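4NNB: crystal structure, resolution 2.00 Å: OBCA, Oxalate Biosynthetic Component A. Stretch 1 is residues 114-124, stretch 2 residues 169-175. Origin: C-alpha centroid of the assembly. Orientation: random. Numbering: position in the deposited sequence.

Stretch 1, residues 114-124: HFPKPWLAALS
Stretch 2 169-175: KESPALL

How does the first stretch begin its approach? Phe115 ends a short strand (phi/psi -141/89), and its ring, at chi1 -133°, brings CE2 4.2 Å from Leu174 CD1. Pro116 takes the N-cap position before a helix, and its O accepts from Trp119 N at 3.0 Å.

What does the helix offer? Trp119 (chi1 m, chi2 12°) sets CE3 3.5 Å from Leu174 CD1, with the two CA atoms 6.4 Å apart. Leu174, chi1 t and chi2 p, is buried, and its CD1 lies near both aromatic rings; its branched, apolar end leaves no polar group unsatisfied there. Leu120 points away.

What do Ala122 and Leu123 bring to the contact? Ala122 (-75/-4) directs its small CB toward Ser171, and a water donates to Ala122 O (2.8 Å) and Glu170 O (3.1 Å). Extended Leu123 (-115/165; m, t) places CD1 3.6 Å from Leu174 CD2 and CD2 3.9 Å from Ser171 CB. Ser171, chi1 t, N-caps its own helix: its OG accepts from Leu174 N at 3.2 Å.

What makes the polar clasp? Glu170 (m, t, chi3 -161°) reaches across so that its two carboxylate oxygens match two donors of Ser124: N to OE2 at 2.8 Å, nearly straight at 171°, and OG to OE1 at 2.6 Å. Ser124 has chi1 p and phi/psi -60/152. The pairing runs antiparallel, Trp119–Leu174 to Leu123–Glu170; the contact buries 353 Å² summed over both sides.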

ATOM      1  N   HIS A 114      12.837 -18.723 -16.627  1.00 39.94           N
ATOM      2  CA  HIS A 114      11.851 -19.339 -15.755  1.00 38.80           C
ATOM      3  C   HIS A 114      12.502 -19.799 -14.461  1.00 39.15           C
ATOM      4  O   HIS A 114      13.731 -19.842 -14.347  1.00 38.31           O
ATOM      5  CB  HIS A 114      11.077 -20.460 -16.464  1.00 42.50           C
ATOM      6  CG  HIS A 114      11.795 -21.775 -16.522  1.00 44.14           C
ATOM      7  ND1 HIS A 114      13.162 -21.901 -16.416  1.00 52.99           N
ATOM      8  CD2 HIS A 114      11.313 -23.035 -16.679  1.00 48.41           C
ATOM      9  CE1 HIS A 114      13.497 -23.180 -16.508  1.00 50.81           C
ATOM     10  NE2 HIS A 114      12.390 -23.885 -16.666  1.00 49.88           N
ATOM     11  N   PHE A 115      11.680 -20.117 -13.477  1.00 32.56           N
ATOM     12  CA  PHE A 115      12.199 -20.577 -12.207  1.00 31.23           C
ATOM     13  C   PHE A 115      11.264 -21.678 -11.759  1.00 33.69           C
ATOM     14  O   PHE A 115      10.269 -21.411 -11.080  1.00 29.44           O
ATOM     15  CB  PHE A 115      12.207 -19.443 -11.199  1.00 35.79           C
ATOM     16  CG  PHE A 115      13.487 -19.316 -10.443  1.00 32.60           C
ATOM     17  CD1 PHE A 115      14.479 -18.459 -10.884  1.00 31.16           C
ATOM     18  CD2 PHE A 115      13.693 -20.039  -9.285  1.00 33.77           C
ATOM     19  CE1 PHE A 115      15.667 -18.336 -10.188  1.00 34.23           C
ATOM     20  CE2 PHE A 115      14.880 -19.915  -8.575  1.00 30.62           C
ATOM     21  CZ  PHE A 115      15.868 -19.064  -9.032  1.00 34.06           C
ATOM     22  N   PRO A 116      11.569 -22.916 -12.172  1.00 32.10           N
ATOM     23  CA  PRO A 116      10.712 -24.073 -11.914  1.00 32.58           C
ATOM     24  C   PRO A 116      10.458 -24.246 -10.431  1.00 27.73           C
ATOM     25  O   PRO A 116      11.332 -23.977  -9.614  1.00 26.74           O
ATOM     26  CB  PRO A 116      11.539 -25.250 -12.442  1.00 32.90           C
ATOM     27  CG  PRO A 116      12.460 -24.651 -13.455  1.00 33.85           C
ATOM     28  CD  PRO A 116      12.787 -23.281 -12.923  1.00 33.73           C
ATOM     29  N   LYS A 117       9.258 -24.697 -10.099  1.00 28.18           N
ATOM     30  CA  LYS A 117       8.898 -24.964  -8.710  1.00 31.22           C
ATOM     31  C   LYS A 117       9.904 -25.829  -7.923  1.00 30.84           C
ATOM     32  O   LYS A 117      10.230 -25.492  -6.780  1.00 28.94           O
ATOM     33  CB  LYS A 117       7.490 -25.560  -8.633  1.00 29.68           C
ATOM     34  CG  LYS A 117       7.042 -25.920  -7.218  1.00 33.58           C
ATOM     35  CD  LYS A 117       5.553 -26.244  -7.216  1.00 35.04           C
ATOM     36  CE  LYS A 117       5.058 -26.638  -5.838  1.00 40.92           C
ATOM     37  NZ  LYS A 117       3.606 -26.304  -5.679  1.00 47.65           N
ATOM     38  N   PRO A 118      10.401 -26.936  -8.519  1.00 28.24           N
ATOM     39  CA  PRO A 118      11.383 -27.726  -7.755  1.00 32.03           C
ATOM     40  C   PRO A 118      12.659 -26.959  -7.378  1.00 32.99           C
ATOM     41  O   PRO A 118      13.294 -27.324  -6.382  1.00 32.14           O
ATOM     42  CB  PRO A 118      11.726 -28.889  -8.698  1.00 28.97           C
ATOM     43  CG  PRO A 118      10.572 -28.982  -9.648  1.00 33.60           C
ATOM     44  CD  PRO A 118      10.081 -27.561  -9.816  1.00 26.44           C
ATOM     45  N   TRP A 119      13.036 -25.930  -8.131  1.00 28.14           N
ATOM     46  CA  TRP A 119      14.204 -25.142  -7.746  1.00 28.47           C
ATOM     47  C   TRP A 119      13.953 -24.409  -6.441  1.00 31.23           C
ATOM     48  O   TRP A 119      14.802 -24.391  -5.548  1.00 30.07           O
ATOM     49  CB  TRP A 119      14.565 -24.115  -8.812  1.00 27.25           C
ATOM     50  CG  TRP A 119      15.122 -24.689 -10.055  1.00 29.66           C
ATOM     51  CD1 TRP A 119      15.136 -26.009 -10.423  1.00 28.71           C
ATOM     52  CD2 TRP A 119      15.748 -23.969 -11.115  1.00 26.88           C
ATOM     53  NE1 TRP A 119      15.728 -26.143 -11.650  1.00 30.76           N
ATOM     54  CE2 TRP A 119      16.109 -24.908 -12.098  1.00 28.23           C
ATOM     55  CE3 TRP A 119      16.024 -22.617 -11.335  1.00 30.25           C
ATOM     56  CZ2 TRP A 119      16.742 -24.537 -13.280  1.00 29.46           C
ATOM     57  CZ3 TRP A 119      16.653 -22.254 -12.506  1.00 33.03           C
ATOM     58  CH2 TRP A 119      17.010 -23.211 -13.464  1.00 31.90           C
ATOM     59  N   LEU A 120      12.775 -23.802  -6.337  1.00 29.10           N
ATOM     60  CA  LEU A 120      12.428 -23.011  -5.166  1.00 32.46           C
ATOM     61  C   LEU A 120      12.119 -23.933  -4.001  1.00 33.04           C
ATOM     62  O   LEU A 120      12.306 -23.572  -2.841  1.00 31.96           O
ATOM     63  CB  LEU A 120      11.209 -22.128  -5.467  1.00 33.69           C
ATOM     64  CG  LEU A 120      11.420 -20.949  -6.424  1.00 35.04           C
ATOM     65  CD1 LEU A 120      10.084 -20.443  -6.976  1.00 38.62           C
ATOM     66  CD2 LEU A 120      12.127 -19.834  -5.701  1.00 31.33           C
ATOM     67  N   ALA A 121      11.639 -25.128  -4.319  1.00 30.32           N
ATOM     68  CA  ALA A 121      11.242 -26.081  -3.282  1.00 36.75           C
ATOM     69  C   ALA A 121      12.466 -26.674  -2.595  1.00 36.75           C
ATOM     70  O   ALA A 121      12.360 -27.256  -1.517  1.00 40.96           O
ATOM     71  CB  ALA A 121      10.361 -27.179  -3.868  1.00 33.89           C
ATOM     72  N   ALA A 122      13.622 -26.511  -3.231  1.00 35.02           N
ATOM     73  CA  ALA A 122      14.899 -26.964  -2.696  1.00 34.46           C
ATOM     74  C   ALA A 122      15.395 -26.063  -1.564  1.00 39.57           C
ATOM     75  O   ALA A 122      16.424 -26.343  -0.942  1.00 36.28           O
ATOM     76  CB  ALA A 122      15.935 -27.030  -3.813  1.00 33.86           C
ATOM     77  N   LEU A 123      14.662 -24.985  -1.293  1.00 34.99           N
ATOM     78  CA  LEU A 123      15.119 -24.003  -0.326  1.00 34.67           C
ATOM     79  C   LEU A 123      14.218 -23.937   0.894  1.00 36.69           C
ATOM     80  O   LEU A 123      13.091 -24.429   0.879  1.00 37.08           O
ATOM     81  CB  LEU A 123      15.189 -22.622  -0.981  1.00 33.83           C
ATOM     82  CG  LEU A 123      15.899 -22.611  -2.330  1.00 33.26           C
ATOM     83  CD1 LEU A 123      15.739 -21.266  -3.018  1.00 31.42           C
ATOM     84  CD2 LEU A 123      17.369 -22.926  -2.117  1.00 33.06           C
ATOM     85  N   SER A 124      14.730 -23.313   1.949  1.00 35.92           N
ATOM     86  CA  SER A 124      13.922 -22.984   3.108  1.00 40.75           C
ATOM     87  C   SER A 124      12.792 -22.059   2.675  1.00 41.28           C
ATOM     88  O   SER A 124      12.933 -21.316   1.691  1.00 34.82           O
ATOM     89  CB  SER A 124      14.774 -22.269   4.141  1.00 37.16           C
ATOM     90  OG  SER A 124      15.307 -21.074   3.607  1.00 40.67           O
ATOM     91  N   LYS A 169      24.752 -21.150  -0.148  1.00 41.70           N
ATOM     92  CA  LYS A 169      24.800 -21.960   1.069  1.00 44.85           C
ATOM     93  C   LYS A 169      23.749 -23.081   1.126  1.00 46.20           C
ATOM     94  O   LYS A 169      24.069 -24.215   1.487  1.00 41.48           O
ATOM     95  CB  LYS A 169      24.712 -21.078   2.318  1.00 41.25           C
ATOM     96  CG  LYS A 169      26.032 -20.425   2.733  1.00 55.16           C
ATOM     97  CD  LYS A 169      27.107 -21.462   3.108  1.00 60.85           C
ATOM     98  CE  LYS A 169      28.126 -21.672   1.984  1.00 57.96           C
ATOM     99  NZ  LYS A 169      28.821 -22.991   2.085  1.00 64.26           N
ATOM    100  N   GLU A 170      22.499 -22.770   0.779  1.00 43.10           N
ATOM    101  CA  GLU A 170      21.432 -23.771   0.843  1.00 33.34           C
ATOM    102  C   GLU A 170      21.469 -24.782  -0.297  1.00 35.59           C
ATOM    103  O   GLU A 170      21.119 -25.946  -0.112  1.00 35.88           O
ATOM    104  CB  GLU A 170      20.050 -23.102   0.893  1.00 36.35           C
ATOM    105  CG  GLU A 170      19.736 -22.414   2.215  1.00 36.66           C
ATOM    106  CD  GLU A 170      18.251 -22.143   2.405  1.00 36.68           C
ATOM    107  OE1 GLU A 170      17.907 -21.286   3.251  1.00 40.34           O
ATOM    108  OE2 GLU A 170      17.424 -22.787   1.720  1.00 35.77           O
ATOM    109  N   SER A 171      21.863 -24.338  -1.483  1.00 33.95           N
ATOM    110  CA  SER A 171      21.780 -25.196  -2.657  1.00 32.11           C
ATOM    111  C   SER A 171      22.727 -24.724  -3.757  1.00 35.53           C
ATOM    112  O   SER A 171      22.329 -23.976  -4.655  1.00 33.89           O
ATOM    113  CB  SER A 171      20.341 -25.255  -3.186  1.00 27.78           C
ATOM    114  OG  SER A 171      20.266 -26.039  -4.367  1.00 31.20           O
ATOM    115  N   PRO A 172      23.995 -25.155  -3.682  1.00 36.79           N
ATOM    116  CA  PRO A 172      24.976 -24.853  -4.727  1.00 33.42           C
ATOM    117  C   PRO A 172      24.467 -25.275  -6.099  1.00 29.92           C
ATOM    118  O   PRO A 172      24.784 -24.627  -7.096  1.00 31.73           O
ATOM    119  CB  PRO A 172      26.187 -25.707  -4.325  1.00 36.07           C
ATOM    120  CG  PRO A 172      26.092 -25.799  -2.839  1.00 39.84           C
ATOM    121  CD  PRO A 172      24.610 -25.815  -2.514  1.00 36.86           C
ATOM    122  N   ALA A 173      23.687 -26.351  -6.154  1.00 29.29           N
ATOM    123  CA  ALA A 173      23.183 -26.838  -7.428  1.00 30.06           C
ATOM    124  C   ALA A 173      22.203 -25.837  -8.050  1.00 28.78           C
ATOM    125  O   ALA A 173      22.120 -25.718  -9.275  1.00 27.22           O
ATOM    126  CB  ALA A 173      22.519 -28.200  -7.253  1.00 29.67           C
ATOM    127  N   LEU A 174      21.448 -25.134  -7.207  1.00 30.87           N
ATOM    128  CA  LEU A 174      20.504 -24.142  -7.727  1.00 31.49           C
ATOM    129  C   LEU A 174      21.283 -22.994  -8.368  1.00 27.74           C
ATOM    130  O   LEU A 174      20.943 -22.535  -9.462  1.00 28.42           O
ATOM    131  CB  LEU A 174      19.561 -23.623  -6.630  1.00 25.51           C
ATOM    132  CG  LEU A 174      18.662 -22.463  -7.090  1.00 26.54           C
ATOM    133  CD1 LEU A 174      17.901 -22.846  -8.355  1.00 27.93           C
ATOM    134  CD2 LEU A 174      17.705 -22.030  -5.983  1.00 26.38           C
ATOM    135  N   LEU A 175      22.335 -22.538  -7.691  1.00 28.91           N
ATOM    136  CA  LEU A 175      23.160 -21.462  -8.242  1.00 30.60           C
ATOM    137  C   LEU A 175      23.710 -21.873  -9.603  1.00 29.68           C
ATOM    138  O   LEU A 175      23.664 -21.094 -10.567  1.00 28.40           O
ATOM    139  CB  LEU A 175      24.279 -21.067  -7.271  1.00 32.87           C
ATOM    140  CG  LEU A 175      25.119 -19.836  -7.647  1.00 37.97           C
ATOM    141  CD1 LEU A 175      24.252 -18.698  -8.199  1.00 38.13           C
ATOM    142  CD2 LEU A 175      25.950 -19.343  -6.453  1.00 35.99           C
TER
HETATM  143  O   HOH W   1      18.840 -27.842  -0.909  1.00 44.94           O